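Local coordinates for truncated hemoglobin 4 (Chlamydomonas reinhardtii, PDB 6BME), which binds a b-type heme through histidine and lysine axial ligands as a 2-on-2 globin and, like its family, probably binds oxygen, at residues 63-68 with 115-120; 17-22 with 95-100; 23-28 with 32-37; 52-57 with 88-93. All coordinates share one frame; numbering follows the deposited sequence.

Contact 1 (63-68 with 115-120); sequences KDIVMG and RPLFDP. With HEM (protoporphyrin IX containing Fe), chain C.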
# COMPACT_ATOMS: atom_id res chain seq x y z
N LYS A 63 1.69 -13.83 -4.30
CA LYS A 63 1.76 -14.81 -3.22
C LYS A 63 2.43 -14.23 -1.97
O LYS A 63 2.03 -14.54 -0.85
CB LYS A 63 2.47 -16.08 -3.70
CG LYS A 63 3.89 -15.87 -4.21
CD LYS A 63 4.35 -17.07 -5.05
CE LYS A 63 5.79 -16.90 -5.51
NZ LYS A 63 6.32 -18.15 -6.13
N ASP A 64 3.42 -13.35 -2.15
CA ASP A 64 4.04 -12.70 -1.01
C ASP A 64 3.08 -11.73 -0.34
O ASP A 64 3.06 -11.61 0.90
CB ASP A 64 5.33 -11.98 -1.44
CG ASP A 64 6.28 -12.90 -2.18
OD1 ASP A 64 6.83 -13.83 -1.55
OD2 ASP A 64 6.46 -12.72 -3.40
N ILE A 65 2.26 -11.03 -1.13
CA ILE A 65 1.25 -10.15 -0.54
C ILE A 65 0.28 -10.96 0.31
O ILE A 65 -0.09 -10.55 1.42
CB ILE A 65 0.51 -9.37 -1.64
CG1 ILE A 65 1.49 -8.43 -2.36
CG2 ILE A 65 -0.66 -8.59 -1.03
CD1 ILE A 65 0.96 -7.87 -3.65
N VAL A 66 -0.15 -12.13 -0.18
CA VAL A 66 -1.07 -12.95 0.60
C VAL A 66 -0.41 -13.43 1.88
O VAL A 66 -0.97 -13.31 2.97
CB VAL A 66 -1.60 -14.13 -0.23
CG1 VAL A 66 -2.55 -14.94 0.63
CG2 VAL A 66 -2.32 -13.64 -1.48
N MET A 67 0.81 -13.97 1.77
CA MET A 67 1.47 -14.51 2.96
C MET A 67 1.73 -13.41 3.99
O MET A 67 1.73 -13.68 5.20
CB MET A 67 2.78 -15.20 2.58
CG MET A 67 2.57 -16.54 1.85
SD MET A 67 4.08 -17.44 1.43
CE MET A 67 4.86 -16.27 0.35
N GLY A 68 1.96 -12.18 3.54
CA GLY A 68 2.18 -11.08 4.48
C GLY A 68 0.93 -10.55 5.16
O GLY A 68 1.04 -9.93 6.23
N ARG A 115 -6.15 -6.25 -5.81
CA ARG A 115 -7.34 -6.16 -4.97
C ARG A 115 -7.99 -7.52 -4.69
O ARG A 115 -8.36 -7.76 -3.53
CB ARG A 115 -8.34 -5.19 -5.61
CG ARG A 115 -9.61 -4.93 -4.79
CD ARG A 115 -10.43 -3.79 -5.41
NE ARG A 115 -11.60 -3.42 -4.60
CZ ARG A 115 -12.76 -4.07 -4.60
NH1 ARG A 115 -12.94 -5.13 -5.38
NH2 ARG A 115 -13.75 -3.65 -3.82
N PRO A 116 -8.16 -8.43 -5.66
CA PRO A 116 -8.82 -9.71 -5.35
C PRO A 116 -8.14 -10.53 -4.26
O PRO A 116 -8.80 -11.39 -3.67
CB PRO A 116 -8.78 -10.45 -6.69
CG PRO A 116 -8.81 -9.36 -7.69
CD PRO A 116 -7.95 -8.29 -7.11
N LEU A 117 -6.86 -10.28 -3.95
CA LEU A 117 -6.21 -11.02 -2.87
C LEU A 117 -6.64 -10.54 -1.49
O LEU A 117 -6.25 -11.15 -0.49
CB LEU A 117 -4.69 -10.89 -2.98
CG LEU A 117 -4.09 -11.09 -4.38
CD1 LEU A 117 -2.63 -10.67 -4.40
CD2 LEU A 117 -4.26 -12.52 -4.86
N PHE A 118 -7.41 -9.46 -1.42
CA PHE A 118 -7.93 -8.96 -0.16
C PHE A 118 -9.41 -9.24 -0.00
O PHE A 118 -10.05 -8.68 0.89
CB PHE A 118 -7.61 -7.47 -0.02
CG PHE A 118 -6.15 -7.21 0.21
CD1 PHE A 118 -5.27 -7.19 -0.86
CD2 PHE A 118 -5.65 -7.09 1.51
CE1 PHE A 118 -3.90 -6.98 -0.66
CE2 PHE A 118 -4.29 -6.89 1.72
CZ PHE A 118 -3.41 -6.84 0.64
N ASP A 119 -9.96 -10.12 -0.84
CA ASP A 119 -11.34 -10.55 -0.71
C ASP A 119 -11.43 -11.63 0.37
O ASP A 119 -10.94 -12.75 0.17
CB ASP A 119 -11.85 -11.07 -2.06
CG ASP A 119 -13.31 -11.49 -2.03
OD1 ASP A 119 -13.91 -11.61 -0.93
OD2 ASP A 119 -13.86 -11.70 -3.12
N PRO A 120 -12.09 -11.35 1.49
CA PRO A 120 -12.14 -12.34 2.58
C PRO A 120 -12.82 -13.63 2.19
O PRO A 120 -12.56 -14.67 2.81
CB PRO A 120 -12.92 -11.61 3.68
CG PRO A 120 -12.80 -10.13 3.33
CD PRO A 120 -12.80 -10.11 1.85
CHA HEM C . 2.80 -5.60 5.79
CHB HEM C . 2.57 -4.18 1.17
CHC HEM C . -2.22 -3.76 1.68
CHD HEM C . -1.55 -3.52 6.45
C1A HEM C . 3.21 -5.31 4.50
C2A HEM C . 4.55 -5.40 3.93
C3A HEM C . 4.45 -4.99 2.65
C4A HEM C . 3.08 -4.63 2.37
CMA HEM C . 5.57 -4.90 1.59
CAA HEM C . 5.84 -5.89 4.65
CBA HEM C . 6.20 -5.02 5.85
CGA HEM C . 7.56 -5.34 6.43
O1A HEM C . 7.79 -6.50 6.90
O2A HEM C . 8.42 -4.41 6.44
C1B HEM C . 1.23 -4.07 0.87
C2B HEM C . 0.63 -4.04 -0.45
C3B HEM C . -0.69 -3.93 -0.29
C4B HEM C . -0.97 -3.87 1.13
CMB HEM C . 1.40 -4.14 -1.79
CAB HEM C . -1.82 -3.84 -1.35
CBB HEM C . -1.62 -3.42 -2.60
C1C HEM C . -2.45 -3.56 3.02
C2C HEM C . -3.69 -3.14 3.60
C3C HEM C . -3.52 -3.04 4.92
C4C HEM C . -2.15 -3.43 5.22
CMC HEM C . -4.97 -2.83 2.80
CAC HEM C . -4.62 -2.60 5.91
CBC HEM C . -4.31 -1.87 6.98
C1D HEM C . -0.34 -4.14 6.69
C2D HEM C . 0.21 -4.50 7.99
C3D HEM C . 1.40 -5.06 7.80
C4D HEM C . 1.66 -5.09 6.38
CMD HEM C . -0.49 -4.23 9.33
CAD HEM C . 2.40 -5.58 8.87
CBD HEM C . 1.97 -6.96 9.37
CGD HEM C . 2.95 -7.37 10.44
O1D HEM C . 4.17 -7.10 10.29
O2D HEM C . 2.51 -7.98 11.44
NA HEM C . 2.36 -4.83 3.53
NB HEM C . 0.22 -3.97 1.82
NC HEM C . -1.54 -3.73 4.03
ND HEM C . 0.58 -4.53 5.72
FE HEM C . 0.40 -4.24 3.78
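In the wall of the heme pocket on the side of the axial ligand His69, Phe118 packs between Ile65 of helix 62-75 and the porphyrin. The branch that touches is CG2 of Ile65, 3.6 Å from Phe118 CE1 and almost as near to CZ, the two side chains crossing at about a right angle. With chi1 at -64°, CG1 lies beside the backbone N and CG2 anti to it, which turns CG2 to the ring, while CG1 carries CD1 on toward the porphyrin methyl CMB. The far end of the ring reaches the heme, Phe118 CZ lying 3.5 Å from the meso carbon CHC, and it also meets the imidazole of His69 edge-to-face. An alanine in place of Phe118 would probably open a gap between Ile65 and the porphyrin and remove one of the groups that hold the His69 ring in its rotation. Farther from the heme, Val66 sets CG2 against Leu117 CB at 3.9 Å, with both methyls of the leucine close by. His69 ND1 bonds to the Ile65 carbonyl, a polar tether. Together they form part of the proximal wall of a globin heme pocket, closed by the chain that follows helix 101-114.

Contact 2 (17-22 with 95-100); sequences VDVFYK and KEMGVG
Helix 10-25 runs past the last turn of helix 80-96 with its backbone well separated, the closest CA atoms being those of Val19 and Glu96 at 8.5 Å, so side chains alone bridge the gap. Val19 does the work on its helix, offering one methyl to each of two neighbours. Val19 CG1, anti to the backbone N (chi1 167°), meets the carboxylate oxygen OE1 of Glu96 at 3.6 Å. This is a van der Waals touch of a methyl on an acid; the glutamate stretches out straight past its CG, and its other oxygen, OE2, forms a salt bridge to Lys23 one turn farther along helix 10-25. Val19 CG2 lies 4.1 Å from SD of Met97, and the two side chains run antiparallel alongside each other. The methionine is bent at both chi2 and chi3, which curls the thioether onto helix 10-25, where it also rests on Ala15 and Thr16. Helix 80-96 gives out at Met97, and Gly98 follows with a phi of 74°. Gly98 N bonds back to Lys95 O at 2.9 Å, while Val99 N reaches Leu94 O. Thus a valine on one helix is clasped by the acid and the thioether at the finish of another, at the surface and away from the heme, and the chain turns off there in a Schellman motif that ends helix 80-96 in this globin fold.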
# COMPACT_ATOMS: atom_id res chain seq x y z
N VAL A 17 6.27 8.87 0.93
CA VAL A 17 6.07 7.84 1.95
C VAL A 17 5.49 8.45 3.23
O VAL A 17 4.56 7.90 3.83
CB VAL A 17 7.39 7.09 2.21
CG1 VAL A 17 7.30 6.25 3.50
CG2 VAL A 17 7.75 6.20 1.02
N ASP A 18 6.03 9.60 3.66
CA ASP A 18 5.53 10.23 4.88
C ASP A 18 4.08 10.66 4.74
O ASP A 18 3.26 10.43 5.64
CB ASP A 18 6.42 11.42 5.26
CG ASP A 18 7.62 11.00 6.10
OD1 ASP A 18 7.74 9.80 6.41
OD2 ASP A 18 8.44 11.88 6.45
N VAL A 19 3.73 11.29 3.61
CA VAL A 19 2.34 11.66 3.36
C VAL A 19 1.44 10.43 3.47
O VAL A 19 0.42 10.44 4.17
CB VAL A 19 2.20 12.32 1.97
CG1 VAL A 19 0.70 12.41 1.56
CG2 VAL A 19 2.88 13.68 1.95
N PHE A 20 1.84 9.35 2.80
CA PHE A 20 1.04 8.13 2.72
C PHE A 20 0.93 7.48 4.09
O PHE A 20 -0.17 7.11 4.52
CB PHE A 20 1.67 7.21 1.69
CG PHE A 20 0.97 5.90 1.49
CD1 PHE A 20 -0.41 5.81 1.44
CD2 PHE A 20 1.72 4.74 1.30
CE1 PHE A 20 -1.05 4.58 1.25
CE2 PHE A 20 1.09 3.52 1.09
CZ PHE A 20 -0.29 3.44 1.07
N TYR A 21 2.05 7.39 4.80
CA TYR A 21 2.06 6.84 6.15
C TYR A 21 1.12 7.60 7.08
O TYR A 21 0.31 7.00 7.80
CB TYR A 21 3.49 6.86 6.70
CG TYR A 21 3.59 6.58 8.17
CD1 TYR A 21 3.57 5.28 8.65
CD2 TYR A 21 3.72 7.61 9.08
CE1 TYR A 21 3.66 5.02 10.00
CE2 TYR A 21 3.82 7.36 10.44
CZ TYR A 21 3.79 6.06 10.89
OH TYR A 21 3.88 5.80 12.24
N LYS A 22 1.20 8.93 7.06
CA LYS A 22 0.40 9.73 7.98
C LYS A 22 -1.09 9.60 7.67
O LYS A 22 -1.91 9.54 8.59
CB LYS A 22 0.85 11.19 7.93
CG LYS A 22 2.23 11.42 8.54
CD LYS A 22 2.66 12.87 8.43
CE LYS A 22 4.11 13.06 8.90
NZ LYS A 22 4.97 13.64 7.83
N LYS A 95 -1.11 12.40 -5.86
CA LYS A 95 -1.63 13.66 -6.38
C LYS A 95 -1.14 14.85 -5.57
O LYS A 95 -0.78 15.89 -6.13
CB LYS A 95 -3.17 13.63 -6.39
CG LYS A 95 -3.75 12.52 -7.23
CD LYS A 95 -5.27 12.45 -7.06
CE LYS A 95 -5.86 11.23 -7.74
NZ LYS A 95 -7.32 11.11 -7.43
N GLU A 96 -1.14 14.72 -4.24
CA GLU A 96 -0.68 15.81 -3.38
C GLU A 96 0.79 16.14 -3.62
O GLU A 96 1.20 17.29 -3.43
CB GLU A 96 -0.91 15.45 -1.92
CG GLU A 96 -2.39 15.45 -1.59
CD GLU A 96 -2.67 14.94 -0.20
OE1 GLU A 96 -1.74 14.95 0.64
OE2 GLU A 96 -3.83 14.54 0.04
N MET A 97 1.58 15.16 -4.04
CA MET A 97 2.98 15.38 -4.35
C MET A 97 3.19 15.85 -5.79
O MET A 97 4.34 15.96 -6.23
CB MET A 97 3.76 14.09 -4.10
CG MET A 97 3.78 13.68 -2.62
SD MET A 97 4.68 14.85 -1.59
CE MET A 97 6.24 14.92 -2.45
N GLY A 98 2.12 16.15 -6.52
CA GLY A 98 2.25 16.60 -7.89
C GLY A 98 2.63 15.53 -8.88
O GLY A 98 3.20 15.85 -9.92
N VAL A 99 2.34 14.26 -8.60
CA VAL A 99 2.59 13.19 -9.56
C VAL A 99 1.54 13.24 -10.65
O VAL A 99 0.35 13.46 -10.39
CB VAL A 99 2.62 11.83 -8.85
CG1 VAL A 99 2.76 10.70 -9.85
CG2 VAL A 99 3.75 11.79 -7.82
N GLY A 100 1.96 13.03 -11.90
CA GLY A 100 1.08 13.20 -13.03
C GLY A 100 0.17 12.02 -13.28
O GLY A 100 0.30 10.95 -12.69

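Contact 3 (23-28 with 32-37); sequences KLMNDP and PFFRGV. With HEM (protoporphyrin IX containing Fe), chain C.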
# COMPACT_ATOMS: atom_id res chain seq x y z
N LYS A 23 -1.44 9.51 6.38
CA LYS A 23 -2.84 9.25 6.02
C LYS A 23 -3.35 7.96 6.66
O LYS A 23 -4.46 7.92 7.20
CB LYS A 23 -3.00 9.18 4.50
CG LYS A 23 -3.02 10.52 3.79
CD LYS A 23 -3.06 10.32 2.27
CE LYS A 23 -2.99 11.64 1.53
NZ LYS A 23 -4.19 12.49 1.79
N LEU A 24 -2.56 6.88 6.60
CA LEU A 24 -3.01 5.62 7.18
C LEU A 24 -3.14 5.73 8.70
O LEU A 24 -4.13 5.27 9.28
CB LEU A 24 -2.06 4.48 6.81
CG LEU A 24 -1.76 4.25 5.33
CD1 LEU A 24 -0.96 2.97 5.17
CD2 LEU A 24 -3.04 4.19 4.51
N MET A 25 -2.14 6.31 9.36
CA MET A 25 -2.19 6.39 10.82
C MET A 25 -3.29 7.33 11.30
O MET A 25 -3.80 7.16 12.41
CB MET A 25 -0.83 6.80 11.37
CG MET A 25 0.32 5.88 10.93
SD MET A 25 -0.03 4.12 11.24
CE MET A 25 -0.04 4.11 13.03
N ASN A 26 -3.69 8.30 10.48
CA ASN A 26 -4.72 9.24 10.89
C ASN A 26 -6.11 8.81 10.47
O ASN A 26 -7.07 9.55 10.71
CB ASN A 26 -4.39 10.63 10.35
CG ASN A 26 -3.14 11.21 10.99
OD1 ASN A 26 -2.93 11.06 12.20
ND2 ASN A 26 -2.30 11.87 10.19
N ASP A 27 -6.25 7.65 9.84
CA ASP A 27 -7.55 7.13 9.44
C ASP A 27 -8.04 6.18 10.52
O ASP A 27 -7.45 5.10 10.69
CB ASP A 27 -7.45 6.42 8.09
CG ASP A 27 -8.80 5.98 7.53
OD1 ASP A 27 -9.68 5.55 8.30
OD2 ASP A 27 -8.99 6.06 6.29
N PRO A 28 -9.08 6.53 11.27
CA PRO A 28 -9.54 5.64 12.36
C PRO A 28 -9.97 4.26 11.88
O PRO A 28 -9.99 3.32 12.69
CB PRO A 28 -10.73 6.41 12.96
CG PRO A 28 -11.19 7.32 11.85
CD PRO A 28 -9.94 7.72 11.13
N PRO A 32 -6.01 0.91 13.54
CA PRO A 32 -5.92 -0.25 14.44
C PRO A 32 -5.15 -1.42 13.87
O PRO A 32 -4.56 -2.18 14.65
CB PRO A 32 -7.40 -0.60 14.69
CG PRO A 32 -8.09 0.71 14.59
CD PRO A 32 -7.41 1.35 13.39
N PHE A 33 -5.10 -1.60 12.54
CA PHE A 33 -4.28 -2.67 11.97
C PHE A 33 -2.79 -2.45 12.17
O PHE A 33 -2.01 -3.39 12.06
CB PHE A 33 -4.56 -2.85 10.48
CG PHE A 33 -5.93 -3.38 10.18
CD1 PHE A 33 -6.22 -4.73 10.39
CD2 PHE A 33 -6.94 -2.54 9.73
CE1 PHE A 33 -7.49 -5.24 10.14
CE2 PHE A 33 -8.22 -3.03 9.49
CZ PHE A 33 -8.49 -4.39 9.68
N PHE A 34 -2.38 -1.22 12.48
CA PHE A 34 -0.96 -0.93 12.67
C PHE A 34 -0.54 -0.91 14.14
O PHE A 34 0.65 -0.72 14.43
CB PHE A 34 -0.62 0.39 11.98
CG PHE A 34 -0.89 0.35 10.49
CD1 PHE A 34 -0.04 -0.32 9.64
CD2 PHE A 34 -2.02 0.95 9.96
CE1 PHE A 34 -0.29 -0.39 8.28
CE2 PHE A 34 -2.27 0.90 8.61
CZ PHE A 34 -1.41 0.23 7.77
N ARG A 35 -1.48 -1.09 15.07
CA ARG A 35 -1.14 -1.15 16.49
C ARG A 35 -0.16 -2.27 16.77
O ARG A 35 -0.37 -3.42 16.38
CB ARG A 35 -2.42 -1.34 17.31
CG ARG A 35 -3.27 -0.08 17.33
CD ARG A 35 -4.60 -0.28 18.01
NE ARG A 35 -5.42 0.91 17.82
CZ ARG A 35 -6.62 1.09 18.37
NH1 ARG A 35 -7.13 0.15 19.16
NH2 ARG A 35 -7.29 2.21 18.14
N GLY A 36 0.93 -1.94 17.46
CA GLY A 36 1.93 -2.93 17.78
C GLY A 36 2.95 -3.19 16.69
O GLY A 36 3.90 -3.95 16.93
N VAL A 37 2.80 -2.60 15.51
CA VAL A 37 3.79 -2.76 14.44
C VAL A 37 4.86 -1.69 14.60
O VAL A 37 4.57 -0.49 14.56
CB VAL A 37 3.15 -2.67 13.05
CG1 VAL A 37 4.19 -3.07 12.01
CG2 VAL A 37 1.93 -3.58 12.97
CHA HEM C . 2.80 -5.60 5.79
CHB HEM C . 2.57 -4.18 1.17
CHC HEM C . -2.22 -3.76 1.68
CHD HEM C . -1.55 -3.52 6.45
C1A HEM C . 3.21 -5.31 4.50
C2A HEM C . 4.55 -5.40 3.93
C3A HEM C . 4.45 -4.99 2.65
C4A HEM C . 3.08 -4.63 2.37
CMA HEM C . 5.57 -4.90 1.59
CAA HEM C . 5.84 -5.89 4.65
CBA HEM C . 6.20 -5.02 5.85
CGA HEM C . 7.56 -5.34 6.43
O1A HEM C . 7.79 -6.50 6.90
O2A HEM C . 8.42 -4.41 6.44
C1B HEM C . 1.23 -4.07 0.87
C2B HEM C . 0.63 -4.04 -0.45
C3B HEM C . -0.69 -3.93 -0.29
C4B HEM C . -0.97 -3.87 1.13
CMB HEM C . 1.40 -4.14 -1.79
CAB HEM C . -1.82 -3.84 -1.35
CBB HEM C . -1.62 -3.42 -2.60
C1C HEM C . -2.45 -3.56 3.02
C2C HEM C . -3.69 -3.14 3.60
C3C HEM C . -3.52 -3.04 4.92
C4C HEM C . -2.15 -3.43 5.22
CMC HEM C . -4.97 -2.83 2.80
CAC HEM C . -4.62 -2.60 5.91
CBC HEM C . -4.31 -1.87 6.98
C1D HEM C . -0.34 -4.14 6.69
C2D HEM C . 0.21 -4.50 7.99
C3D HEM C . 1.40 -5.06 7.80
C4D HEM C . 1.66 -5.09 6.38
CMD HEM C . -0.49 -4.23 9.33
CAD HEM C . 2.40 -5.58 8.87
CBD HEM C . 1.97 -6.96 9.37
CGD HEM C . 2.95 -7.37 10.44
O1D HEM C . 4.17 -7.10 10.29
O2D HEM C . 2.51 -7.98 11.44
NA HEM C . 2.36 -4.83 3.53
NB HEM C . 0.22 -3.97 1.82
NC HEM C . -1.54 -3.73 4.03
ND HEM C . 0.58 -4.53 5.72
FE HEM C . 0.40 -4.24 3.78
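Phe34 sets its ring between the heme edge and the end of helix 10-25, with Leu24 and Met25 both on the side away from the vinyl group, and has the most surface buried here. Leu24 comes in obliquely, its CD1 3.8 Å from Phe34 CZ and its CB near CE2. Met25 works at the ring's root: SD lies 3.8 Å from Phe34 CB and 4.5 Å from the ring centroid, 39° off the normal, an oblique Met-aromatic contact. Bends at chi2 (-51°) and chi3 (-67°) fold the methionine back, so that CE also touches Phe34 CB. This is the distal side of the globin heme pocket, where the loop before helix 39-53 bears on the porphyrin edge. Phe34 CZ is 3.7 Å from the vinyl carbon CBC, CE1 comes near the meso carbon CHD, and the ring also packs on the heme ligand Lys45. A serine in place of Phe34 would probably leave Leu24 and Met25 facing a gap and remove a neighbour that confines the Lys45 chain. Phe33 holds the same vinyl with its CB, 3.6 Å from CBC. At the mouth of the loop Pro32 CD abuts the carbonyl oxygen of Pro28 at 3.3 Å.

Contact 4 (52-57 with 88-93); sequences YAFGAT and GHFVDS
Phe90, on helix 80-96, reaches across to Ala53 and Phe54 at the end of helix 39-53, spanning backbones whose nearest CA atoms, those of Ala53 and Phe90, are 9.5 Å apart. What lets it do so is its first torsion: CG is anti to the backbone N (chi1 -178°), which carries the ring across to the end of helix 39-53. Its far end then meets the methyl of Ala53, with Phe90 CE2 3.6 Å from Ala53 CB and CZ barely farther. The approach is oblique to the ring. Phe54 contributes more lightly. Its CG lies beside the backbone N (chi1 -70°), and this swings the ring round until CE2 stands 4.3 Å from Phe90 CZ, again obliquely. Beyond these two, Phe90 has Phe20 edge-to-face and Phe49 at an inclined angle, while Phe54 is backed by Leu103 and Leu7. Helix 39-53 stops at this point in a Schellman motif, with Gly55 at positive phi and its N bonded to Tyr52 O. On the other helix, Ser93 turns its hydroxyl back on its own chain, donating OG to His89 O at 2.7 Å. The donor sits 32° out of the carbonyl plane, and Ser93 N reaches the same oxygen from the opposite face, so two bonds grip one carbonyl and the buried hydroxyl is satisfied within its helix. Across the interface itself nothing polar is exchanged: a methyl and two phenyl rings, all buried, meet, so the contact presumably rests on dispersion and the exclusion of water.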
# COMPACT_ATOMS: atom_id res chain seq x y z
N TYR A 52 6.39 -1.26 -5.36
CA TYR A 52 5.57 -2.25 -6.05
C TYR A 52 4.57 -1.60 -6.99
O TYR A 52 4.40 -2.04 -8.13
CB TYR A 52 4.83 -3.12 -5.02
CG TYR A 52 4.03 -4.24 -5.65
CD1 TYR A 52 4.66 -5.38 -6.13
CD2 TYR A 52 2.65 -4.14 -5.78
CE1 TYR A 52 3.93 -6.41 -6.71
CE2 TYR A 52 1.91 -5.16 -6.37
CZ TYR A 52 2.55 -6.29 -6.83
OH TYR A 52 1.83 -7.29 -7.41
N ALA A 53 3.91 -0.53 -6.54
CA ALA A 53 2.95 0.16 -7.40
C ALA A 53 3.59 0.61 -8.72
O ALA A 53 2.90 0.70 -9.74
CB ALA A 53 2.34 1.35 -6.66
N PHE A 54 4.89 0.86 -8.73
CA PHE A 54 5.57 1.33 -9.93
C PHE A 54 6.53 0.30 -10.51
O PHE A 54 7.45 0.67 -11.24
CB PHE A 54 6.28 2.65 -9.64
CG PHE A 54 5.33 3.77 -9.43
CD1 PHE A 54 4.61 4.27 -10.50
CD2 PHE A 54 5.09 4.27 -8.16
CE1 PHE A 54 3.69 5.28 -10.31
CE2 PHE A 54 4.18 5.29 -7.97
CZ PHE A 54 3.49 5.79 -9.05
N GLY A 55 6.31 -0.98 -10.21
CA GLY A 55 7.10 -2.05 -10.80
C GLY A 55 8.58 -1.98 -10.50
O GLY A 55 9.40 -2.46 -11.30
N ALA A 56 8.97 -1.43 -9.35
CA ALA A 56 10.37 -1.32 -8.97
C ALA A 56 10.82 -2.41 -8.00
O ALA A 56 11.98 -2.41 -7.60
CB ALA A 56 10.65 0.06 -8.35
N THR A 57 9.94 -3.33 -7.63
CA THR A 57 10.35 -4.47 -6.82
C THR A 57 10.77 -5.62 -7.74
O THR A 57 10.36 -5.70 -8.90
CB THR A 57 9.23 -4.94 -5.89
OG1 THR A 57 8.11 -5.35 -6.67
CG2 THR A 57 8.79 -3.83 -4.95
N GLY A 88 -6.91 4.28 -1.98
CA GLY A 88 -7.29 5.67 -2.19
C GLY A 88 -6.32 6.64 -1.54
O GLY A 88 -5.94 7.65 -2.14
N HIS A 89 -5.91 6.36 -0.30
CA HIS A 89 -4.91 7.22 0.33
C HIS A 89 -3.62 7.23 -0.47
O HIS A 89 -2.94 8.27 -0.55
CB HIS A 89 -4.62 6.77 1.76
CG HIS A 89 -5.73 7.06 2.72
ND1 HIS A 89 -6.38 8.27 2.77
CD2 HIS A 89 -6.31 6.28 3.67
CE1 HIS A 89 -7.31 8.23 3.71
NE2 HIS A 89 -7.28 7.04 4.28
N PHE A 90 -3.26 6.10 -1.08
CA PHE A 90 -2.02 6.06 -1.86
C PHE A 90 -2.09 6.99 -3.06
O PHE A 90 -1.18 7.80 -3.29
CB PHE A 90 -1.71 4.63 -2.29
CG PHE A 90 -0.43 4.52 -3.05
CD1 PHE A 90 0.80 4.65 -2.39
CD2 PHE A 90 -0.44 4.30 -4.41
CE1 PHE A 90 1.99 4.56 -3.09
CE2 PHE A 90 0.76 4.20 -5.12
CZ PHE A 90 1.96 4.34 -4.46
N VAL A 91 -3.17 6.90 -3.85
CA VAL A 91 -3.23 7.76 -5.03
C VAL A 91 -3.41 9.21 -4.62
O VAL A 91 -2.86 10.11 -5.26
CB VAL A 91 -4.33 7.29 -6.01
CG1 VAL A 91 -4.07 5.87 -6.44
CG2 VAL A 91 -5.71 7.41 -5.38
N ASP A 92 -4.14 9.47 -3.53
CA ASP A 92 -4.22 10.84 -3.02
C ASP A 92 -2.83 11.36 -2.66
O ASP A 92 -2.52 12.53 -2.91
CB ASP A 92 -5.14 10.90 -1.80
CG ASP A 92 -6.59 10.60 -2.14
OD1 ASP A 92 -6.92 10.44 -3.34
OD2 ASP A 92 -7.41 10.53 -1.20
N SER A 93 -1.99 10.51 -2.05
CA SER A 93 -0.62 10.93 -1.74
C SER A 93 0.12 11.32 -3.01
O SER A 93 0.79 12.36 -3.04
CB SER A 93 0.13 9.83 -1.01
OG SER A 93 -0.58 9.44 0.15

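Overall arrangement
Contacts 1 and 3 both touch the heme, from its two sides: Phe118 lies about 4 Å from His69, Phe34 about 4 Å from Lys45, side chain to side chain. Their centres are 19 Å apart and their own atoms do not meet. Contact 4, whose centre is about 6 Å from the centre of the chain, joins the rest. It touches contact 1 where Ile65 CD1 lies 3.9 Å from Tyr52 CZ, contact 2 through Phe20 and Ser93, and contact 3 through a probable hydrogen bond, Asp27 OD2 to His89 NE2 at 2.8 Å. Contact 2, away from the heme, is tied to contact 3 by the salt bridge from Lys23 NZ to Glu96 OE2, 2.7 Å long.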